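Erythromycin dehydratase (Saccharopolyspora erythraea, PDB 3EL6) probably catalyses the dehydration of the beta-hydroxyacyl intermediate during erythromycin polyketide assembly, as a double-hotdog dehydratase domain of 6-deoxyerythronolide B synthase II. Local coordinates at residues A[169-174]-A[204-209]; A[177-182]-A[237-242]. One frame throughout, in Å; residues are numbered along the deposited sequence.

In the fold
Both contacts sit toward one end of the double hotdog, on the same side of the chain's centre, with their own centres about 13 Å apart. Along the chain their segments alternate: 169-174, 177-182, 204-209, 237-242. The first two flank the short strand 175-176, an outermost strand in this chain that pairs antiparallel with strand 200-206; contact 1 packs the loop before it on the end of strand 200-206, while contact 2 packs the loop after it against the chain following helix 227-235. Ile-177 CD1 reaches Trp-204 O at 3.4 Å, and the guanidinium of Arg-205 borders Leu-239 and Ala-241. The loops on both sides of edge strand 175-176 are thus tied to the neighbouring hairpin and to the exit of helix 227-235.

Contact 1: residues A[169-174]-A[204-209]; sequences WPPEDA and WRKDDS
Arg-205 O is approached by Ala-174 CA at 3.5 Å, a CA-H...O contact bent to 131° at the hydrogen, just where the backbones of Arg-205 and Val-175 hydrogen-bond. The CA-CB bond of Arg-205 points away from residues 169-174, and two partners lying near its plane set how the guanidinium is turned: NE bonds to Asp-207 O at 3.2 Å and NH2 forms a salt bridge with Asp-208 OD1 at 3.1 Å. These bonds span the type II' turn from Lys-206 to Ser-209, which closes the beta hairpin of strands 200-206 and 209-215 at the edge of the double-hotdog fold. On the other side of the strand, Pro-170, after a cis peptide bond, lays CG over one face of Trp-204, 3.4 Å from the five-membered ring centroid and only 6° off its normal, a CH-pi contact. The Trp-169 and Trp-204 ring planes lie at 80°, an oblique aromatic pair, with Trp-169 NE1 3.6 Å from Trp-204 CZ3; Glu-213 accepts a hydrogen bond from that N-H, and Arg-268 makes a cation-pi contact with the Trp-169 ring. Nearer the turn, Lys-206 bends at chi3, bringing NZ to 3.2 Å from Pro-171 CB. Lys-206 NZ stays 5.9 Å from Asp-173 OD2, probably a long-range attraction.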
ATOM      1  N   TRP A 169     -40.356  -5.823  23.569  1.00 36.02           N
ATOM      2  CA  TRP A 169     -39.884  -4.690  22.724  1.00 33.81           C
ATOM      3  C   TRP A 169     -41.001  -3.707  22.317  1.00 33.87           C
ATOM      4  O   TRP A 169     -41.950  -4.130  21.723  1.00 33.38           O
ATOM      5  CB  TRP A 169     -39.273  -5.251  21.427  1.00 34.42           C
ATOM      6  CG  TRP A 169     -38.913  -4.118  20.441  1.00 31.39           C
ATOM      7  CD1 TRP A 169     -39.636  -3.691  19.341  1.00 32.94           C
ATOM      8  CD2 TRP A 169     -37.766  -3.267  20.528  1.00 28.40           C
ATOM      9  NE1 TRP A 169     -38.976  -2.597  18.738  1.00 26.51           N
ATOM     10  CE2 TRP A 169     -37.833  -2.334  19.449  1.00 26.51           C
ATOM     11  CE3 TRP A 169     -36.665  -3.219  21.393  1.00 29.98           C
ATOM     12  CZ2 TRP A 169     -36.839  -1.372  19.232  1.00 24.46           C
ATOM     13  CZ3 TRP A 169     -35.674  -2.270  21.177  1.00 28.27           C
ATOM     14  CH2 TRP A 169     -35.773  -1.347  20.105  1.00 28.50           C
ATOM     15  N   PRO A 170     -40.897  -2.414  22.656  1.00 33.37           N
ATOM     16  CA  PRO A 170     -39.882  -1.868  23.541  1.00 35.10           C
ATOM     17  C   PRO A 170     -40.131  -2.346  24.983  1.00 36.81           C
ATOM     18  O   PRO A 170     -41.150  -3.002  25.252  1.00 36.39           O
ATOM     19  CB  PRO A 170     -40.136  -0.379  23.469  1.00 34.63           C
ATOM     20  CG  PRO A 170     -41.689  -0.308  23.263  1.00 33.72           C
ATOM     21  CD  PRO A 170     -41.973  -1.439  22.363  1.00 34.18           C
ATOM     22  N   PRO A 171     -39.240  -1.987  25.915  1.00 38.72           N
ATOM     23  CA  PRO A 171     -39.471  -2.427  27.305  1.00 40.24           C
ATOM     24  C   PRO A 171     -40.840  -1.964  27.845  1.00 42.35           C
ATOM     25  O   PRO A 171     -41.414  -0.992  27.337  1.00 42.41           O
ATOM     26  CB  PRO A 171     -38.355  -1.712  28.072  1.00 40.06           C
ATOM     27  CG  PRO A 171     -37.244  -1.601  27.036  1.00 39.81           C
ATOM     28  CD  PRO A 171     -37.957  -1.274  25.756  1.00 38.63           C
ATOM     29  N   GLU A 172     -41.312  -2.613  28.914  1.00 44.25           N
ATOM     30  CA  GLU A 172     -42.655  -2.361  29.481  1.00 45.85           C
ATOM     31  C   GLU A 172     -43.063  -0.905  29.724  1.00 44.94           C
ATOM     32  O   GLU A 172     -44.170  -0.497  29.329  1.00 46.12           O
ATOM     33  CB  GLU A 172     -42.876  -3.220  30.753  1.00 47.27           C
ATOM     34  CG  GLU A 172     -43.309  -4.674  30.404  1.00 53.60           C
ATOM     35  CD  GLU A 172     -43.276  -5.678  31.591  1.00 61.06           C
ATOM     36  OE1 GLU A 172     -43.929  -5.432  32.637  1.00 63.42           O
ATOM     37  OE2 GLU A 172     -42.603  -6.737  31.455  1.00 64.92           O
ATOM     38  N   ASP A 173     -42.213  -0.115  30.368  1.00 43.44           N
ATOM     39  CA  ASP A 173     -42.605   1.270  30.658  1.00 42.29           C
ATOM     40  C   ASP A 173     -42.236   2.303  29.597  1.00 39.30           C
ATOM     41  O   ASP A 173     -42.156   3.495  29.900  1.00 37.69           O
ATOM     42  CB  ASP A 173     -41.929   1.758  31.946  1.00 44.11           C
ATOM     43  CG  ASP A 173     -42.137   0.822  33.138  1.00 50.21           C
ATOM     44  OD1 ASP A 173     -41.741   1.239  34.266  1.00 55.17           O
ATOM     45  OD2 ASP A 173     -42.672  -0.318  32.959  1.00 58.19           O
ATOM     46  N   ALA A 174     -41.920   1.864  28.385  1.00 36.68           N
ATOM     47  CA  ALA A 174     -41.369   2.816  27.424  1.00 34.23           C
ATOM     48  C   ALA A 174     -42.568   3.496  26.783  1.00 32.20           C
ATOM     49  O   ALA A 174     -43.606   2.865  26.645  1.00 33.47           O
ATOM     50  CB  ALA A 174     -40.512   2.086  26.377  1.00 33.63           C
ATOM     51  N   TRP A 204     -39.265   5.015  20.981  1.00 22.11           N
ATOM     52  CA  TRP A 204     -39.862   5.044  22.341  1.00 24.61           C
ATOM     53  C   TRP A 204     -38.776   5.518  23.291  1.00 27.56           C
ATOM     54  O   TRP A 204     -37.585   5.387  22.968  1.00 27.04           O
ATOM     55  CB  TRP A 204     -40.276   3.660  22.789  1.00 22.29           C
ATOM     56  CG  TRP A 204     -41.345   2.985  21.958  1.00 24.52           C
ATOM     57  CD1 TRP A 204     -42.712   3.025  22.144  1.00 21.89           C
ATOM     58  CD2 TRP A 204     -41.116   2.104  20.833  1.00 24.10           C
ATOM     59  NE1 TRP A 204     -43.331   2.242  21.189  1.00 27.97           N
ATOM     60  CE2 TRP A 204     -42.385   1.663  20.379  1.00 25.86           C
ATOM     61  CE3 TRP A 204     -39.957   1.667  20.159  1.00 26.53           C
ATOM     62  CZ2 TRP A 204     -42.532   0.796  19.294  1.00 26.13           C
ATOM     63  CZ3 TRP A 204     -40.106   0.798  19.063  1.00 27.50           C
ATOM     64  CH2 TRP A 204     -41.387   0.372  18.654  1.00 28.53           C
ATOM     65  N   ARG A 205     -39.155   6.011  24.472  1.00 29.05           N
ATOM     66  CA  ARG A 205     -38.191   6.542  25.412  1.00 32.58           C
ATOM     67  C   ARG A 205     -38.553   6.044  26.777  1.00 34.17           C
ATOM     68  O   ARG A 205     -39.732   5.847  27.069  1.00 34.46           O
ATOM     69  CB  ARG A 205     -38.264   8.055  25.389  1.00 33.31           C
ATOM     70  CG  ARG A 205     -37.265   8.742  26.272  1.00 39.73           C
ATOM     71  CD  ARG A 205     -36.901  10.112  25.707  1.00 46.34           C
ATOM     72  NE  ARG A 205     -36.058  10.845  26.649  1.00 48.92           N
ATOM     73  CZ  ARG A 205     -35.735  12.127  26.510  1.00 49.58           C
ATOM     74  NH1 ARG A 205     -36.179  12.800  25.456  1.00 51.24           N
ATOM     75  NH2 ARG A 205     -34.971  12.730  27.422  1.00 49.74           N
ATOM     76  N   LYS A 206     -37.545   5.790  27.590  1.00 36.12           N
ATOM     77  CA  LYS A 206     -37.721   5.445  28.995  1.00 38.89           C
ATOM     78  C   LYS A 206     -36.561   6.114  29.750  1.00 40.38           C
ATOM     79  O   LYS A 206     -35.403   5.836  29.453  1.00 39.29           O
ATOM     80  CB  LYS A 206     -37.663   3.946  29.186  1.00 38.85           C
ATOM     81  CG  LYS A 206     -38.001   3.558  30.626  1.00 43.06           C
ATOM     82  CD  LYS A 206     -37.365   2.255  31.011  1.00 46.09           C
ATOM     83  CE  LYS A 206     -37.964   1.104  30.242  1.00 49.45           C
ATOM     84  NZ  LYS A 206     -37.243  -0.149  30.631  1.00 53.78           N
ATOM     85  N   ASP A 207     -36.853   7.031  30.675  1.00 41.23           N
ATOM     86  CA  ASP A 207     -35.774   7.804  31.298  1.00 42.26           C
ATOM     87  C   ASP A 207     -35.052   8.555  30.176  1.00 40.84           C
ATOM     88  O   ASP A 207     -35.670   9.267  29.351  1.00 39.93           O
ATOM     89  CB  ASP A 207     -34.769   6.856  31.978  1.00 43.41           C
ATOM     90  CG  ASP A 207     -35.455   5.745  32.797  1.00 49.81           C
ATOM     91  OD1 ASP A 207     -36.284   6.091  33.690  1.00 56.09           O
ATOM     92  OD2 ASP A 207     -35.168   4.529  32.558  1.00 54.10           O
ATOM     93  N   ASP A 208     -33.730   8.399  30.144  1.00 39.66           N
ATOM     94  CA  ASP A 208     -32.968   9.005  29.076  1.00 39.90           C
ATOM     95  C   ASP A 208     -32.521   7.961  28.026  1.00 37.69           C
ATOM     96  O   ASP A 208     -31.707   8.279  27.178  1.00 38.90           O
ATOM     97  CB  ASP A 208     -31.772   9.805  29.629  1.00 40.92           C
ATOM     98  CG  ASP A 208     -32.196  11.174  30.209  1.00 45.64           C
ATOM     99  OD1 ASP A 208     -33.232  11.739  29.748  1.00 48.36           O
ATOM    100  OD2 ASP A 208     -31.495  11.684  31.114  1.00 49.27           O
ATOM    101  N   SER A 209     -33.051   6.744  28.096  1.00 35.66           N
ATOM    102  CA  SER A 209     -32.813   5.723  27.047  1.00 34.47           C
ATOM    103  C   SER A 209     -33.821   5.833  25.893  1.00 33.11           C
ATOM    104  O   SER A 209     -34.996   6.136  26.128  1.00 32.13           O
ATOM    105  CB  SER A 209     -32.927   4.345  27.648  1.00 34.93           C
ATOM    106  OG  SER A 209     -31.865   4.168  28.585  1.00 39.35           O
TER

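Contact 2: residues A[177-182]-A[237-242]; sequences IPLDDH and LSLGAL
The imidazole of His-182 meets Ser-238 at its edge, where OG lies near the ring plane, 3.1 Å from CE1. Leu-239 comes at the same ring obliquely, putting CD2 at 3.5 Å from CE1 and close to ND1. The hydroxyl of Ser-238 is hydrogen-bonded to Gln-235 O at the end of helix 227-235, which probably sets the rotation of that hydroxyl. With CG anti to the backbone N (chi1 176°), His-182 extends across to this loop from the first turn of its own helix. Leu-239 is the shared partner: besides the imidazole, its CD2 takes Leu-179 CD2 at 4.0 Å, the two side chains crossing at about a right angle, and its CB takes Ile-177 CD1 at 4.1 Å. Ile-177 and Leu-239 both touch Ala-203, so strand 200-206 backs this apolar patch, while Leu-200 adjoins His-182. Leu-179 and His-182 are brought to the same side by a type I turn closed by the His-182 N to Leu-179 O bond, 2.9 Å, with Asp-181 at the N-cap position of helix 182-188. Here the loop leading into that helix is packed against the exit of helix 227-235, probably the central helix of the second hotdog in this double-hotdog fold.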
ATOM      1  N   ILE A 177     -42.355   7.849  21.194  1.00 24.50           N
ATOM      2  CA  ILE A 177     -41.874   9.146  20.761  1.00 26.77           C
ATOM      3  C   ILE A 177     -42.536   9.463  19.430  1.00 26.73           C
ATOM      4  O   ILE A 177     -42.281   8.770  18.422  1.00 26.92           O
ATOM      5  CB  ILE A 177     -40.332   9.141  20.555  1.00 26.59           C
ATOM      6  CG1 ILE A 177     -39.633   8.651  21.840  1.00 28.95           C
ATOM      7  CG2 ILE A 177     -39.891  10.540  20.127  1.00 27.11           C
ATOM      8  CD1 ILE A 177     -38.066   8.572  21.746  1.00 27.98           C
ATOM      9  N   PRO A 178     -43.441  10.452  19.402  1.00 27.56           N
ATOM     10  CA  PRO A 178     -44.074  10.656  18.069  1.00 28.85           C
ATOM     11  C   PRO A 178     -43.043  11.195  17.034  1.00 29.07           C
ATOM     12  O   PRO A 178     -42.287  12.095  17.364  1.00 28.72           O
ATOM     13  CB  PRO A 178     -45.138  11.747  18.354  1.00 29.22           C
ATOM     14  CG  PRO A 178     -45.492  11.512  19.828  1.00 28.40           C
ATOM     15  CD  PRO A 178     -44.147  11.198  20.472  1.00 28.44           C
ATOM     16  N   LEU A 179     -43.029  10.644  15.827  1.00 30.48           N
ATOM     17  CA  LEU A 179     -41.979  10.995  14.833  1.00 31.55           C
ATOM     18  C   LEU A 179     -42.470  11.916  13.703  1.00 33.98           C
ATOM     19  O   LEU A 179     -41.707  12.283  12.814  1.00 33.53           O
ATOM     20  CB  LEU A 179     -41.390   9.718  14.239  1.00 30.92           C
ATOM     21  CG  LEU A 179     -40.533   8.881  15.228  1.00 29.07           C
ATOM     22  CD1 LEU A 179     -40.153   7.501  14.642  1.00 24.05           C
ATOM     23  CD2 LEU A 179     -39.319   9.689  15.640  1.00 29.78           C
ATOM     24  N   ASP A 180     -43.740  12.320  13.753  1.00 35.67           N
ATOM     25  CA  ASP A 180     -44.373  12.975  12.603  1.00 38.25           C
ATOM     26  C   ASP A 180     -43.617  14.157  11.997  1.00 38.31           C
ATOM     27  O   ASP A 180     -43.370  14.194  10.775  1.00 38.84           O
ATOM     28  CB  ASP A 180     -45.841  13.282  12.922  1.00 39.73           C
ATOM     29  CG  ASP A 180     -46.485  12.138  13.670  1.00 45.00           C
ATOM     30  OD1 ASP A 180     -46.544  12.160  14.935  1.00 43.27           O
ATOM     31  OD2 ASP A 180     -46.845  11.151  12.981  1.00 54.64           O
ATOM     32  N   ASP A 181     -43.232  15.133  12.785  1.00 38.00           N
ATOM     33  CA  ASP A 181     -42.494  16.212  12.130  1.00 39.14           C
ATOM     34  C   ASP A 181     -41.004  16.148  12.471  1.00 36.90           C
ATOM     35  O   ASP A 181     -40.314  17.166  12.492  1.00 36.20           O
ATOM     36  CB  ASP A 181     -43.060  17.570  12.520  1.00 41.58           C
ATOM     37  CG  ASP A 181     -43.238  17.694  14.012  1.00 48.83           C
ATOM     38  OD1 ASP A 181     -42.233  17.418  14.740  1.00 55.36           O
ATOM     39  OD2 ASP A 181     -44.386  18.037  14.444  1.00 55.89           O
ATOM     40  N   HIS A 182     -40.527  14.948  12.772  1.00 35.02           N
ATOM     41  CA  HIS A 182     -39.107  14.802  13.144  1.00 33.19           C
ATOM     42  C   HIS A 182     -38.201  15.346  12.036  1.00 31.98           C
ATOM     43  O   HIS A 182     -37.350  16.178  12.301  1.00 31.99           O
ATOM     44  CB  HIS A 182     -38.773  13.325  13.443  1.00 33.23           C
ATOM     45  CG  HIS A 182     -37.318  13.100  13.738  1.00 32.41           C
ATOM     46  ND1 HIS A 182     -36.743  13.447  14.937  1.00 32.45           N
ATOM     47  CD2 HIS A 182     -36.309  12.641  12.955  1.00 32.41           C
ATOM     48  CE1 HIS A 182     -35.444  13.167  14.906  1.00 33.45           C
ATOM     49  NE2 HIS A 182     -35.157  12.675  13.710  1.00 28.93           N
ATOM     50  N   LEU A 237     -29.599   9.448  18.398  1.00 28.89           N
ATOM     51  CA  LEU A 237     -29.108  10.397  19.392  1.00 30.16           C
ATOM     52  C   LEU A 237     -29.915  11.687  19.375  1.00 31.73           C
ATOM     53  O   LEU A 237     -29.935  12.424  20.378  1.00 33.40           O
ATOM     54  CB  LEU A 237     -27.616  10.727  19.193  1.00 28.85           C
ATOM     55  CG  LEU A 237     -26.657   9.753  19.943  1.00 31.59           C
ATOM     56  CD1 LEU A 237     -26.815   8.337  19.524  1.00 26.73           C
ATOM     57  CD2 LEU A 237     -25.139  10.185  19.811  1.00 30.06           C
ATOM     58  N   SER A 238     -30.569  11.986  18.253  1.00 32.18           N
ATOM     59  CA  SER A 238     -31.387  13.183  18.172  1.00 33.20           C
ATOM     60  C   SER A 238     -32.696  13.075  18.975  1.00 34.86           C
ATOM     61  O   SER A 238     -33.345  14.095  19.237  1.00 35.28           O
ATOM     62  CB  SER A 238     -31.690  13.547  16.712  1.00 34.12           C
ATOM     63  OG  SER A 238     -32.706  12.693  16.167  1.00 34.74           O
ATOM     64  N   LEU A 239     -33.064  11.869  19.383  1.00 34.55           N
ATOM     65  CA  LEU A 239     -34.349  11.631  20.055  1.00 36.05           C
ATOM     66  C   LEU A 239     -34.273  11.714  21.586  1.00 38.01           C
ATOM     67  O   LEU A 239     -35.305  11.661  22.269  1.00 38.19           O
ATOM     68  CB  LEU A 239     -34.899  10.259  19.668  1.00 33.63           C
ATOM     69  CG  LEU A 239     -35.158  10.042  18.169  1.00 33.87           C
ATOM     70  CD1 LEU A 239     -35.639   8.615  17.905  1.00 29.51           C
ATOM     71  CD2 LEU A 239     -36.150  11.081  17.644  1.00 33.19           C
ATOM     72  N   GLY A 240     -33.057  11.800  22.120  1.00 39.86           N
ATOM     73  CA  GLY A 240     -32.850  11.733  23.565  1.00 43.00           C
ATOM     74  C   GLY A 240     -32.545  13.105  24.129  1.00 45.47           C
ATOM     75  O   GLY A 240     -32.751  14.126  23.453  1.00 45.40           O
ATOM     76  N   ALA A 241     -32.039  13.133  25.359  1.00 48.80           N
ATOM     77  CA  ALA A 241     -31.650  14.391  26.001  1.00 52.09           C
ATOM     78  C   ALA A 241     -30.629  15.123  25.137  1.00 54.31           C
ATOM     79  O   ALA A 241     -30.372  16.305  25.331  1.00 54.85           O
ATOM     80  CB  ALA A 241     -31.082  14.136  27.387  1.00 52.08           C
ATOM     81  N   LEU A 242     -30.040  14.431  24.169  1.00 56.86           N
ATOM     82  CA  LEU A 242     -29.054  15.102  23.316  1.00 59.09           C
ATOM     83  C   LEU A 242     -29.667  16.060  22.301  1.00 61.29           C
ATOM     84  O   LEU A 242     -29.163  17.170  22.121  1.00 61.91           O
ATOM     85  CB  LEU A 242     -28.119  14.097  22.619  1.00 59.05           C
ATOM     86  CG  LEU A 242     -26.795  13.807  23.337  1.00 57.27           C
ATOM     87  CD1 LEU A 242     -27.041  13.386  24.768  1.00 58.11           C
ATOM     88  CD2 LEU A 242     -25.996  12.754  22.599  1.00 55.47           C
TER